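Local coordinates for protein UDP-N-Acetylglucosamine 2-Epimerase (Thermus thermophilus, PDB 1V4V) that probably interconverts UDP-N-acetylglucosamine and UDP-N-acetylmannosamine as a 2-epimerase, working as a homodimer of two-domain chains with the GT-B type of fold, at residues L10-R15 and P36-T41. Residues are numbered along the deposited sequence; the frame is centred on the assembly and turned at random.
Sequences LAFGTR and PLVLLT
The backbone oxygen of L39 is gripped twice by the neighbouring strand: F12 N donates to it at 3.2 Å, nearly in line with the carbonyl bond, and A11 CA adds a C-H...O contact at 3.2 Å. L10 O is held in the same two ways, by L39 N and V38 CA. A firmer bond, L10 N to L37 O, spans 2.7 Å and is almost straight at 175°. The ladder illustrates parallel pairing, in which one residue bonds to the two that flank its opposite number. It ends with T41 N to F12 O at 2.9 Å, where the donor stands well above the carbonyl plane as both chains leave the sheet.

Side chains sort onto the two faces. On one, the F12 ring slants across V38 and L40, its CZ 3.6 Å from V38 CG1 and its CE1 3.7 Å from L40 CD2. F12 CG sits between the backbone N and the carbonyl carbon (chi1 51°), a setting that starts the ring toward these two branches. On the other face A11 CB meets L39 CD2 at 4.2 Å and T41 CG2 at 4.1 Å. An alanine in place of T41 would probably leave a gap beside A11 CB, and would also remove the hydroxyl that packs against the F12–G13 peptide.

The pair belongs to a right-handed beta-alpha-beta crossover, strand 6-12, helix 15-29, strand 34-40, in a Rossmann-like parallel sheet. Y25 and A18 of the connecting helix lie over the face of F12 and V38, with L48 of helix 45-53 against L40, while V107 of helix 102-113 packs against A11 and T41 from the other side; strand 94-98 continues the sheet beyond A11.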
loop_
_atom_site.group_PDB
_atom_site.type_symbol
_atom_site.label_atom_id
_atom_site.label_comp_id
_atom_site.label_asym_id
_atom_site.label_seq_id
_atom_site.Cartn_x
_atom_site.Cartn_y
_atom_site.Cartn_z
ATOM N N LEU A 10 7.599 -3.604 -17.570
ATOM C CA LEU A 10 7.444 -4.712 -16.637
ATOM C C LEU A 10 8.692 -4.655 -15.770
ATOM O O LEU A 10 9.807 -4.773 -16.272
ATOM C CB LEU A 10 7.383 -6.058 -17.368
ATOM C CG LEU A 10 6.145 -6.315 -18.222
ATOM C CD1 LEU A 10 6.226 -5.501 -19.509
ATOM C CD2 LEU A 10 6.063 -7.801 -18.549
ATOM N N ALA A 11 8.501 -4.455 -14.470
ATOM C CA ALA A 11 9.618 -4.360 -13.546
ATOM C C ALA A 11 9.640 -5.535 -12.576
ATOM O O ALA A 11 8.674 -5.765 -11.858
ATOM C CB ALA A 11 9.526 -3.051 -12.776
ATOM N N PHE A 12 10.745 -6.273 -12.571
ATOM C CA PHE A 12 10.908 -7.428 -11.690
ATOM C C PHE A 12 12.392 -7.702 -11.483
ATOM O O PHE A 12 13.230 -7.205 -12.241
ATOM C CB PHE A 12 10.196 -8.642 -12.287
ATOM C CG PHE A 12 10.560 -8.918 -13.717
ATOM C CD1 PHE A 12 11.721 -9.617 -14.031
ATOM C CD2 PHE A 12 9.748 -8.461 -14.753
ATOM C CE1 PHE A 12 12.070 -9.860 -15.360
ATOM C CE2 PHE A 12 10.089 -8.698 -16.088
ATOM C CZ PHE A 12 11.250 -9.399 -16.392
ATOM N N GLY A 13 12.731 -8.488 -10.462
ATOM C CA GLY A 13 14.136 -8.745 -10.200
ATOM C C GLY A 13 14.569 -10.155 -9.830
ATOM O O GLY A 13 15.715 -10.351 -9.436
ATOM N N THR A 14 13.675 -11.132 -9.942
ATOM C CA THR A 14 14.034 -12.509 -9.620
ATOM C C THR A 14 13.597 -13.432 -10.747
ATOM O O THR A 14 12.687 -13.110 -11.514
ATOM C CB THR A 14 13.368 -12.985 -8.312
ATOM O OG1 THR A 14 11.972 -13.218 -8.540
ATOM C CG2 THR A 14 13.530 -11.934 -7.219
ATOM N N ARG A 15 14.242 -14.589 -10.839
ATOM C CA ARG A 15 13.920 -15.551 -11.883
ATOM C C ARG A 15 12.467 -16.010 -11.843
ATOM O O ARG A 15 11.819 -16.100 -12.882
ATOM C CB ARG A 15 14.881 -16.742 -11.807
ATOM C CG ARG A 15 16.271 -16.395 -12.319
ATOM C CD ARG A 15 17.254 -17.548 -12.189
ATOM N NE ARG A 15 17.622 -17.805 -10.799
ATOM C CZ ARG A 15 18.605 -18.619 -10.426
ATOM N NH1 ARG A 15 18.871 -18.793 -9.139
ATOM N NH2 ARG A 15 19.326 -19.252 -11.341
ATOM N N PRO A 36 6.085 -3.344 -25.030
ATOM C CA PRO A 36 6.507 -3.745 -23.688
ATOM C C PRO A 36 8.000 -3.508 -23.495
ATOM O O PRO A 36 8.784 -3.615 -24.441
ATOM C CB PRO A 36 6.146 -5.224 -23.653
ATOM C CG PRO A 36 6.476 -5.656 -25.062
ATOM C CD PRO A 36 5.922 -4.518 -25.910
ATOM N N LEU A 37 8.384 -3.167 -22.273
ATOM C CA LEU A 37 9.785 -2.939 -21.942
ATOM C C LEU A 37 10.064 -3.618 -20.611
ATOM O O LEU A 37 9.156 -3.786 -19.794
ATOM C CB LEU A 37 10.081 -1.447 -21.811
ATOM C CG LEU A 37 9.901 -0.561 -23.047
ATOM C CD1 LEU A 37 10.108 0.885 -22.634
ATOM C CD2 LEU A 37 10.891 -0.964 -24.137
ATOM N N VAL A 38 11.315 -3.998 -20.390
ATOM C CA VAL A 38 11.688 -4.661 -19.146
ATOM C C VAL A 38 12.718 -3.887 -18.337
ATOM O O VAL A 38 13.781 -3.518 -18.842
ATOM C CB VAL A 38 12.244 -6.083 -19.417
ATOM C CG1 VAL A 38 12.826 -6.679 -18.140
ATOM C CG2 VAL A 38 11.138 -6.974 -19.946
ATOM N N LEU A 39 12.382 -3.647 -17.073
ATOM C CA LEU A 39 13.270 -2.966 -16.143
ATOM C C LEU A 39 13.626 -3.994 -15.076
ATOM O O LEU A 39 12.748 -4.434 -14.338
ATOM C CB LEU A 39 12.559 -1.783 -15.471
ATOM C CG LEU A 39 13.301 -1.155 -14.282
ATOM C CD1 LEU A 39 14.618 -0.546 -14.745
ATOM C CD2 LEU A 39 12.422 -0.095 -13.636
ATOM N N LEU A 40 14.891 -4.401 -15.012
ATOM C CA LEU A 40 15.305 -5.362 -13.991
ATOM C C LEU A 40 15.544 -4.586 -12.708
ATOM O O LEU A 40 16.103 -3.489 -12.737
ATOM C CB LEU A 40 16.577 -6.102 -14.417
ATOM C CG LEU A 40 16.424 -6.927 -15.701
ATOM C CD1 LEU A 40 17.664 -7.786 -15.906
ATOM C CD2 LEU A 40 15.179 -7.804 -15.610
ATOM N N THR A 41 15.136 -5.161 -11.581
ATOM C CA THR A 41 15.263 -4.480 -10.297
ATOM C C THR A 41 16.009 -5.276 -9.225
ATOM O O THR A 41 16.039 -4.872 -8.060
ATOM C CB THR A 41 13.860 -4.145 -9.745
ATOM O OG1 THR A 41 13.144 -5.366 -9.515
ATOM C CG2 THR A 41 13.072 -3.300 -10.734
#